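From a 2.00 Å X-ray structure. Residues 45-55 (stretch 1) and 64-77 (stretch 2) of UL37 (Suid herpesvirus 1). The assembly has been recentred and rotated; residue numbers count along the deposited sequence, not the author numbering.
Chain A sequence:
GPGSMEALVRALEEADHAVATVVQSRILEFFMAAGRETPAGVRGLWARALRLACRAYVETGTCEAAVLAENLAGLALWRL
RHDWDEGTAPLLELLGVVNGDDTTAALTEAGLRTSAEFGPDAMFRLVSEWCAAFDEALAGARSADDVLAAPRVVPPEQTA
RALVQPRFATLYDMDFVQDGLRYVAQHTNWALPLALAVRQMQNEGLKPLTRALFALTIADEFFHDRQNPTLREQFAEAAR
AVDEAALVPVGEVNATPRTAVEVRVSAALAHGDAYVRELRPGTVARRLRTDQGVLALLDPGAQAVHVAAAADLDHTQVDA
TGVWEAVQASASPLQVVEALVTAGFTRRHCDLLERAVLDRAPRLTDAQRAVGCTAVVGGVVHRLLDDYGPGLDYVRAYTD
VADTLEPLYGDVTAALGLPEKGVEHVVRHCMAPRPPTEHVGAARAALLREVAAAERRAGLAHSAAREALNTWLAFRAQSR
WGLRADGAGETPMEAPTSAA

Stretch 1, residues 45-55: LWARALRLACR
Stretch 2, residues 64-77: EAAVLAENLAGLAL

Residues 45-55 and 64-77 of UL37 are segments of two longer helices that run antiparallel, their N-to-C directions 157° apart (signed crossing angle -157°) and their axes approaching to 8.3 Å. The first helix is kinked at Ala47 and Arg48, and the second at Ala73 and Gly74, where the backbone N atoms lack bonds to the preceding turn. Before the second kink, Asn71 (phi/psi -113/14; chi1 m) turns its side chain back along its own helix, and Asn71 ND2 donates to Val67 O at 2.9 Å.

No hydrogen bond crosses the interface; 386 Å² is buried by apolar packing. The register is tightest where two alanines meet: Ala53 CA lies 5.0 Å from Ala69 CA, and Ala53 CB is 3.9 Å from Ala69 CB. Such small side chains, both directed toward the opposing helix, let the backbones come close. Around this point, Leu68 (t, chi2 67°) brings CD2 to 3.6 Å from Ala53 CB, while Cys54 (chi1 m), although its CA-to-CB bond points away, keeps SG 4.1 Å from Ala69 CB. Leu50 (t, chi2 73°) sets CD1 3.7 Å from Ala69 O.

At the other end the helices stand farther apart, with Trp46 CA 8.7 Å from Ala73 CA, and larger side chains fill the gap. Leu72 (t, chi2 68°) is the principal bump of the second helix: its CD2 lodges 3.6 Å from Leu50 N and 4.0 Å from Ala49 CB, in a shallow hollow formed by the Ala49 methyl and the backbone between Ala49 and Leu50. Leu72 CD2 also makes an off-centre CH-pi contact, 4.2 Å from the centroid of the Trp46 six-membered ring. Trp46 (t, chi2 -99°) starts sideways but reaches across, its ring edge meeting the second helix: CH2 lies 3.4 Å from Ala73 N and 3.8 Å from Ala73 CB, and CZ3 lies 4.3 Å from Ala76 CB.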

# COMPACT_ATOMS: atom_id res chain seq x y z
N LEU A 45 -20.69 12.38 21.53
CA LEU A 45 -21.36 13.64 21.21
C LEU A 45 -22.54 13.50 20.25
O LEU A 45 -23.22 14.49 19.98
CB LEU A 45 -20.38 14.62 20.58
CG LEU A 45 -19.27 15.16 21.48
CD1 LEU A 45 -18.33 16.01 20.64
CD2 LEU A 45 -19.87 15.96 22.62
N TRP A 46 -22.78 12.30 19.73
CA TRP A 46 -23.71 12.17 18.61
C TRP A 46 -25.14 12.62 18.92
O TRP A 46 -25.71 13.44 18.19
CB TRP A 46 -23.76 10.73 18.07
CG TRP A 46 -24.88 10.60 17.08
CD1 TRP A 46 -26.12 10.09 17.31
CD2 TRP A 46 -24.87 11.05 15.73
NE1 TRP A 46 -26.88 10.17 16.18
CE2 TRP A 46 -26.14 10.76 15.19
CE3 TRP A 46 -23.91 11.66 14.91
CZ2 TRP A 46 -26.47 11.05 13.86
CZ3 TRP A 46 -24.24 11.95 13.60
CH2 TRP A 46 -25.52 11.65 13.08
N ALA A 47 -25.72 12.08 19.99
CA ALA A 47 -27.13 12.31 20.31
C ALA A 47 -27.40 13.80 20.56
O ALA A 47 -28.38 14.35 20.05
CB ALA A 47 -27.55 11.47 21.50
N ARG A 48 -26.51 14.44 21.31
CA ARG A 48 -26.58 15.88 21.57
C ARG A 48 -26.41 16.67 20.28
O ARG A 48 -27.13 17.63 20.03
CB ARG A 48 -25.49 16.31 22.56
CG ARG A 48 -25.58 15.68 23.95
CD ARG A 48 -24.23 15.78 24.69
NE ARG A 48 -23.82 17.17 24.91
CZ ARG A 48 -22.61 17.56 25.30
NH1 ARG A 48 -21.65 16.66 25.53
NH2 ARG A 48 -22.34 18.85 25.47
N ALA A 49 -25.42 16.30 19.47
CA ALA A 49 -25.21 17.00 18.21
C ALA A 49 -26.44 16.88 17.31
O ALA A 49 -26.92 17.87 16.77
CB ALA A 49 -23.96 16.49 17.49
N LEU A 50 -26.97 15.67 17.17
CA LEU A 50 -28.13 15.47 16.32
C LEU A 50 -29.34 16.24 16.84
O LEU A 50 -30.07 16.88 16.08
CB LEU A 50 -28.48 13.98 16.21
CG LEU A 50 -29.70 13.78 15.32
CD1 LEU A 50 -29.32 14.02 13.85
CD2 LEU A 50 -30.30 12.40 15.54
N ARG A 51 -29.56 16.17 18.15
CA ARG A 51 -30.66 16.87 18.80
C ARG A 51 -30.57 18.38 18.61
O ARG A 51 -31.57 19.04 18.34
CB ARG A 51 -30.71 16.53 20.29
CG ARG A 51 -31.44 15.25 20.58
CD ARG A 51 -32.94 15.49 20.54
NE ARG A 51 -33.70 14.24 20.55
CZ ARG A 51 -35.01 14.19 20.39
NH1 ARG A 51 -35.69 15.32 20.23
NH2 ARG A 51 -35.65 13.03 20.40
N LEU A 52 -29.37 18.92 18.74
CA LEU A 52 -29.14 20.35 18.56
C LEU A 52 -29.33 20.80 17.11
O LEU A 52 -29.78 21.93 16.84
CB LEU A 52 -27.73 20.72 19.03
CG LEU A 52 -27.51 20.72 20.54
CD1 LEU A 52 -26.03 20.72 20.84
CD2 LEU A 52 -28.17 21.94 21.15
N ALA A 53 -28.97 19.94 16.17
CA ALA A 53 -29.17 20.27 14.77
C ALA A 53 -30.67 20.21 14.45
O ALA A 53 -31.21 21.11 13.80
CB ALA A 53 -28.38 19.34 13.87
N CYS A 54 -31.33 19.16 14.91
CA CYS A 54 -32.76 19.02 14.69
C CYS A 54 -33.52 20.18 15.32
O CYS A 54 -34.47 20.69 14.73
CB CYS A 54 -33.27 17.69 15.25
SG CYS A 54 -32.85 16.30 14.18
N ARG A 55 -33.09 20.60 16.50
CA ARG A 55 -33.73 21.73 17.15
C ARG A 55 -33.43 23.03 16.41
O ARG A 55 -34.27 23.93 16.37
CB ARG A 55 -33.29 21.86 18.61
CG ARG A 55 -33.08 23.30 19.01
CD ARG A 55 -33.69 23.63 20.37
NE ARG A 55 -32.77 23.35 21.48
CZ ARG A 55 -31.54 23.83 21.58
NH1 ARG A 55 -31.03 24.60 20.63
NH2 ARG A 55 -30.80 23.52 22.64
N GLU A 64 -29.57 25.51 5.97
CA GLU A 64 -28.35 25.06 6.62
C GLU A 64 -28.64 24.04 7.71
O GLU A 64 -28.01 22.99 7.78
CB GLU A 64 -27.58 26.25 7.21
CG GLU A 64 -26.95 27.18 6.17
CD GLU A 64 -27.99 27.89 5.31
OE1 GLU A 64 -29.14 28.05 5.77
OE2 GLU A 64 -27.66 28.28 4.17
N ALA A 65 -29.61 24.35 8.57
CA ALA A 65 -30.02 23.46 9.64
C ALA A 65 -30.58 22.14 9.12
O ALA A 65 -30.36 21.08 9.71
CB ALA A 65 -31.05 24.13 10.55
N ALA A 66 -31.32 22.22 8.02
CA ALA A 66 -31.93 21.03 7.43
C ALA A 66 -30.83 20.10 6.94
O ALA A 66 -30.82 18.90 7.25
CB ALA A 66 -32.84 21.43 6.28
N VAL A 67 -29.90 20.67 6.18
CA VAL A 67 -28.76 19.95 5.62
C VAL A 67 -27.89 19.33 6.72
O VAL A 67 -27.53 18.14 6.65
CB VAL A 67 -27.89 20.87 4.75
CG1 VAL A 67 -26.55 20.21 4.40
CG2 VAL A 67 -28.65 21.26 3.49
N LEU A 68 -27.56 20.14 7.72
CA LEU A 68 -26.78 19.65 8.84
C LEU A 68 -27.43 18.42 9.47
O LEU A 68 -26.83 17.35 9.53
CB LEU A 68 -26.59 20.75 9.89
CG LEU A 68 -25.89 20.37 11.20
CD1 LEU A 68 -24.42 20.02 10.95
CD2 LEU A 68 -26.01 21.49 12.22
N ALA A 69 -28.68 18.57 9.92
CA ALA A 69 -29.36 17.50 10.63
C ALA A 69 -29.49 16.24 9.80
O ALA A 69 -29.23 15.13 10.28
CB ALA A 69 -30.73 17.96 11.08
N GLU A 70 -29.92 16.40 8.55
CA GLU A 70 -30.13 15.27 7.66
C GLU A 70 -28.83 14.57 7.22
O GLU A 70 -28.83 13.35 6.97
CB GLU A 70 -30.96 15.70 6.44
CG GLU A 70 -32.45 15.84 6.74
CD GLU A 70 -33.30 16.10 5.49
OE1 GLU A 70 -32.83 16.78 4.56
OE2 GLU A 70 -34.46 15.63 5.45
N ASN A 71 -27.73 15.32 7.12
CA ASN A 71 -26.45 14.75 6.68
C ASN A 71 -25.33 14.70 7.73
O ASN A 71 -24.16 14.46 7.41
CB ASN A 71 -25.96 15.48 5.44
CG ASN A 71 -26.98 15.46 4.33
OD1 ASN A 71 -27.03 14.53 3.52
ND2 ASN A 71 -27.82 16.49 4.28
N LEU A 72 -25.71 14.89 8.99
CA LEU A 72 -24.77 14.89 10.10
C LEU A 72 -23.99 13.58 10.20
O LEU A 72 -22.81 13.58 10.53
CB LEU A 72 -25.51 15.16 11.42
CG LEU A 72 -24.60 15.50 12.59
CD1 LEU A 72 -23.96 16.86 12.35
CD2 LEU A 72 -25.39 15.49 13.89
N ALA A 73 -24.66 12.46 9.94
CA ALA A 73 -23.96 11.18 10.02
C ALA A 73 -22.72 11.16 9.10
O ALA A 73 -21.62 10.81 9.52
CB ALA A 73 -24.91 10.04 9.70
N GLY A 74 -22.90 11.58 7.85
CA GLY A 74 -21.81 11.59 6.89
C GLY A 74 -20.77 12.64 7.19
O GLY A 74 -19.57 12.38 7.11
N LEU A 75 -21.23 13.83 7.55
CA LEU A 75 -20.33 14.92 7.89
C LEU A 75 -19.46 14.57 9.09
O LEU A 75 -18.29 14.93 9.12
CB LEU A 75 -21.12 16.20 8.18
CG LEU A 75 -21.88 16.82 7.01
CD1 LEU A 75 -22.74 18.00 7.49
CD2 LEU A 75 -20.90 17.26 5.93
N ALA A 76 -20.04 13.86 10.05
CA ALA A 76 -19.31 13.45 11.26
C ALA A 76 -18.28 12.37 10.95
O ALA A 76 -17.20 12.35 11.52
CB ALA A 76 -20.29 12.95 12.32
N LEU A 77 -18.62 11.48 10.04
CA LEU A 77 -17.72 10.39 9.67
C LEU A 77 -16.58 10.86 8.79
O LEU A 77 -15.52 10.22 8.74
CB LEU A 77 -18.50 9.28 8.96
CG LEU A 77 -19.04 8.07 9.72
CD1 LEU A 77 -19.12 8.33 11.21
CD2 LEU A 77 -20.41 7.68 9.16